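Local structure of beta-lactamase (Francisella tularensis subsp. tularensis, 3P09) at residues S116-L124 and K204-G212. The protein probably hydrolyses the amide bond of beta-lactam antibiotics to give substituted beta-amino acids, as a member of the class A beta-lactamase family. Residues are numbered along the deposited sequence; the frame is centred on the assembly and turned at random.
Sequences SQLNYAAIL and KYLQDNNTG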
loop_
_atom_site.group_PDB
_atom_site.type_symbol
_atom_site.label_atom_id
_atom_site.label_comp_id
_atom_site.label_asym_id
_atom_site.label_seq_id
_atom_site.Cartn_x
_atom_site.Cartn_y
_atom_site.Cartn_z
ATOM N N SER A 116 -11.656 -13.275 4.994
ATOM C CA SER A 116 -10.568 -12.780 5.842
ATOM C C SER A 116 -9.228 -13.380 5.445
ATOM O O SER A 116 -8.208 -12.692 5.460
ATOM C CB SER A 116 -10.822 -13.030 7.334
ATOM O OG SER A 116 -9.830 -12.362 8.118
ATOM N N GLN A 117 -9.220 -14.666 5.101
ATOM C CA GLN A 117 -7.983 -15.297 4.644
ATOM C C GLN A 117 -7.487 -14.673 3.343
ATOM O O GLN A 117 -6.275 -14.594 3.100
ATOM C CB GLN A 117 -8.183 -16.806 4.443
ATOM C CG GLN A 117 -8.294 -17.565 5.759
ATOM C CD GLN A 117 -8.605 -19.025 5.563
ATOM O OE1 GLN A 117 -9.489 -19.382 4.782
ATOM N NE2 GLN A 117 -7.870 -19.888 6.265
ATOM N N LEU A 118 -8.421 -14.262 2.494
ATOM C CA LEU A 118 -8.063 -13.627 1.227
ATOM C C LEU A 118 -7.528 -12.225 1.477
ATOM O O LEU A 118 -6.640 -11.769 0.774
ATOM C CB LEU A 118 -9.265 -13.586 0.275
ATOM C CG LEU A 118 -9.627 -14.954 -0.301
ATOM C CD1 LEU A 118 -11.102 -15.045 -0.727
ATOM C CD2 LEU A 118 -8.703 -15.273 -1.465
ATOM N N ASN A 119 -8.083 -11.542 2.476
ATOM C CA ASN A 119 -7.556 -10.241 2.867
ATOM C C ASN A 119 -6.096 -10.354 3.260
ATOM O O ASN A 119 -5.271 -9.560 2.835
ATOM C CB ASN A 119 -8.328 -9.661 4.052
ATOM C CG ASN A 119 -9.667 -9.092 3.664
ATOM O OD1 ASN A 119 -9.927 -8.806 2.490
ATOM N ND2 ASN A 119 -10.520 -8.878 4.657
ATOM N N TYR A 120 -5.797 -11.335 4.115
ATOM C CA TYR A 120 -4.434 -11.572 4.568
ATOM C C TYR A 120 -3.527 -11.798 3.375
ATOM O O TYR A 120 -2.456 -11.203 3.270
ATOM C CB TYR A 120 -4.423 -12.779 5.525
ATOM C CG TYR A 120 -3.061 -13.360 5.807
ATOM C CD1 TYR A 120 -2.558 -14.413 5.046
ATOM C CD2 TYR A 120 -2.281 -12.875 6.847
ATOM C CE1 TYR A 120 -1.303 -14.964 5.318
ATOM C CE2 TYR A 120 -1.023 -13.420 7.119
ATOM C CZ TYR A 120 -0.546 -14.462 6.355
ATOM O OH TYR A 120 0.706 -14.999 6.633
ATOM N N ALA A 121 -3.967 -12.656 2.460
ATOM C CA ALA A 121 -3.216 -12.946 1.246
ATOM C C ALA A 121 -2.964 -11.687 0.414
ATOM O O ALA A 121 -1.850 -11.483 -0.076
ATOM C CB ALA A 121 -3.960 -13.967 0.406
ATOM N N ALA A 122 -4.005 -10.869 0.235
ATOM C CA ALA A 122 -3.902 -9.646 -0.565
ATOM C C ALA A 122 -2.897 -8.666 0.031
ATOM O O ALA A 122 -2.122 -8.038 -0.698
ATOM C CB ALA A 122 -5.269 -8.973 -0.723
ATOM N N ILE A 123 -2.911 -8.532 1.353
ATOM C CA ILE A 123 -1.968 -7.630 2.019
ATOM C C ILE A 123 -0.538 -8.141 1.887
ATOM O O ILE A 123 0.413 -7.366 1.851
ATOM C CB ILE A 123 -2.333 -7.438 3.496
ATOM C CG1 ILE A 123 -3.671 -6.692 3.610
ATOM C CG2 ILE A 123 -1.224 -6.705 4.234
ATOM C CD1 ILE A 123 -3.697 -5.314 2.907
ATOM N N LEU A 124 -0.396 -9.457 1.803
ATOM C CA LEU A 124 0.886 -10.060 1.498
ATOM C C LEU A 124 1.163 -10.034 -0.005
ATOM O O LEU A 124 2.120 -10.656 -0.476
ATOM C CB LEU A 124 0.945 -11.497 2.022
ATOM C CG LEU A 124 1.567 -11.620 3.412
ATOM C CD1 LEU A 124 0.700 -10.909 4.460
ATOM C CD2 LEU A 124 1.776 -13.080 3.763
ATOM N N LYS A 204 -3.586 -5.564 12.071
ATOM C CA LYS A 204 -2.936 -6.871 12.160
ATOM C C LYS A 204 -2.499 -7.406 10.782
ATOM O O LYS A 204 -1.399 -7.947 10.640
ATOM C CB LYS A 204 -3.824 -7.874 12.908
ATOM C CG LYS A 204 -3.198 -9.254 13.140
ATOM C CD LYS A 204 -1.868 -9.163 13.888
ATOM C CE LYS A 204 -1.471 -10.493 14.534
ATOM N NZ LYS A 204 -1.167 -11.568 13.544
ATOM N N TYR A 205 -3.341 -7.253 9.761
ATOM C CA TYR A 205 -2.934 -7.662 8.410
ATOM C C TYR A 205 -1.639 -6.966 7.982
ATOM O O TYR A 205 -0.721 -7.584 7.433
ATOM C CB TYR A 205 -3.978 -7.282 7.362
ATOM C CG TYR A 205 -5.317 -7.984 7.388
ATOM C CD1 TYR A 205 -5.431 -9.352 7.595
ATOM C CD2 TYR A 205 -6.480 -7.255 7.143
ATOM C CE1 TYR A 205 -6.699 -9.973 7.586
ATOM C CE2 TYR A 205 -7.725 -7.852 7.129
ATOM C CZ TYR A 205 -7.837 -9.205 7.343
ATOM O OH TYR A 205 -9.117 -9.742 7.320
ATOM N N LEU A 206 -1.597 -5.655 8.174
ATOM C CA LEU A 206 -0.446 -4.859 7.756
ATOM C C LEU A 206 0.817 -5.277 8.504
ATOM O O LEU A 206 1.919 -5.313 7.936
ATOM C CB LEU A 206 -0.728 -3.382 8.012
ATOM C CG LEU A 206 -1.752 -2.710 7.098
ATOM C CD1 LEU A 206 -1.935 -1.287 7.592
ATOM C CD2 LEU A 206 -1.311 -2.741 5.632
ATOM N N GLN A 207 0.658 -5.576 9.789
ATOM C CA GLN A 207 1.773 -6.042 10.601
ATOM C C GLN A 207 2.254 -7.444 10.231
ATOM O O GLN A 207 3.418 -7.784 10.458
ATOM C CB GLN A 207 1.414 -5.986 12.093
ATOM C CG GLN A 207 1.226 -4.547 12.610
ATOM C CD GLN A 207 0.846 -4.508 14.070
ATOM O OE1 GLN A 207 0.347 -5.486 14.609
ATOM N NE2 GLN A 207 1.083 -3.375 14.720
ATOM N N ASP A 208 1.362 -8.258 9.678
ATOM C CA ASP A 208 1.731 -9.606 9.244
ATOM C C ASP A 208 2.502 -9.609 7.926
ATOM O O ASP A 208 3.081 -10.629 7.544
ATOM C CB ASP A 208 0.482 -10.476 9.068
ATOM C CG ASP A 208 -0.095 -10.953 10.383
ATOM O OD1 ASP A 208 0.580 -10.809 11.429
ATOM O OD2 ASP A 208 -1.227 -11.487 10.357
ATOM N N ASN A 209 2.480 -8.492 7.202
ATOM C CA ASN A 209 3.122 -8.432 5.892
ATOM C C ASN A 209 4.633 -8.650 5.956
ATOM O O ASN A 209 5.295 -8.135 6.841
ATOM C CB ASN A 209 2.844 -7.088 5.195
ATOM C CG ASN A 209 3.567 -6.968 3.865
ATOM O OD1 ASN A 209 4.174 -5.934 3.554
ATOM N ND2 ASN A 209 3.537 -8.042 3.083
ATOM N N ASN A 210 5.168 -9.380 4.980
ATOM C CA ASN A 210 6.586 -9.704 4.941
ATOM C C ASN A 210 7.329 -9.125 3.723
ATOM O O ASN A 210 8.536 -9.287 3.598
ATOM C CB ASN A 210 6.779 -11.233 4.994
ATOM C CG ASN A 210 6.000 -11.974 3.895
ATOM O OD1 ASN A 210 5.440 -11.360 2.978
ATOM N ND2 ASN A 210 5.978 -13.308 3.981
ATOM N N THR A 211 6.622 -8.447 2.827
ATOM C CA THR A 211 7.269 -8.010 1.579
ATOM C C THR A 211 8.106 -6.731 1.673
ATOM O O THR A 211 8.875 -6.438 0.764
ATOM C CB THR A 211 6.262 -7.809 0.437
ATOM O OG1 THR A 211 5.377 -6.738 0.778
ATOM C CG2 THR A 211 5.477 -9.100 0.179
ATOM N N GLY A 212 7.953 -5.973 2.754
ATOM C CA GLY A 212 8.678 -4.722 2.903
ATOM C C GLY A 212 9.904 -4.758 3.802
ATOM O O GLY A 212 10.366 -3.720 4.260
HETATM O O HOH W 1 2.664 -6.371 0.692
HETATM O O HOH W 2 4.150 -12.252 0.460
#
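The phenol of Y205 lies along helix 115-123 like a knob in a hole lined by S116, N119, Y120 and I123, and two polar side chains hold its hydroxyl. Y205 OH is 2.8 Å from S116 OG, a hydrogen bond that either group could donate; the serine oxygen, swung away from its own backbone N (chi1 -172°), reaches the ring edge in its plane. N119 ND2 gives the second bond, 3.1 Å to Y205 OH, nearly straight at 162° and in the plane of the amide, which stands steeply to the ring.

The remaining contacts of the ring are largely van der Waals. N119 CB presses on Y205 CZ at 3.4 Å, and Y120 CB lies beside Y205 CD1. I123 forks at the base of the tyrosine: CG1 meets Y205 CB, while CG2 lies against the Y205 carbonyl and reaches L206 CD2. V71 of helix 66-80 touches N119, I123 and Y205, tying both helices to that third one. On the outer side, D208 OD2 approaches the Y120 ring at its edge, 3.8 Å from CE2, and the same carboxylate forms a salt bridge with K204 NZ. L124 CD1 sits above one face of the Y120 ring, displaced toward its rim, and packs across the contact on N209 CA.

Beyond the end of helix 115-123, two waters bridge to segment 204-212. One donates to I123 O (2.7 Å) and pairs with T211 OG1, which also bonds T230 in what resembles the KTG motif of class A enzymes; the other donates to both L124 O and N210 OD1.

Thus two hydrogen bonds pin the Y205 hydroxyl to helix 115-123 at one end, while at the other, probably beside the active site, waters link the I123 and L124 carbonyls to the T211 and N210 side chains.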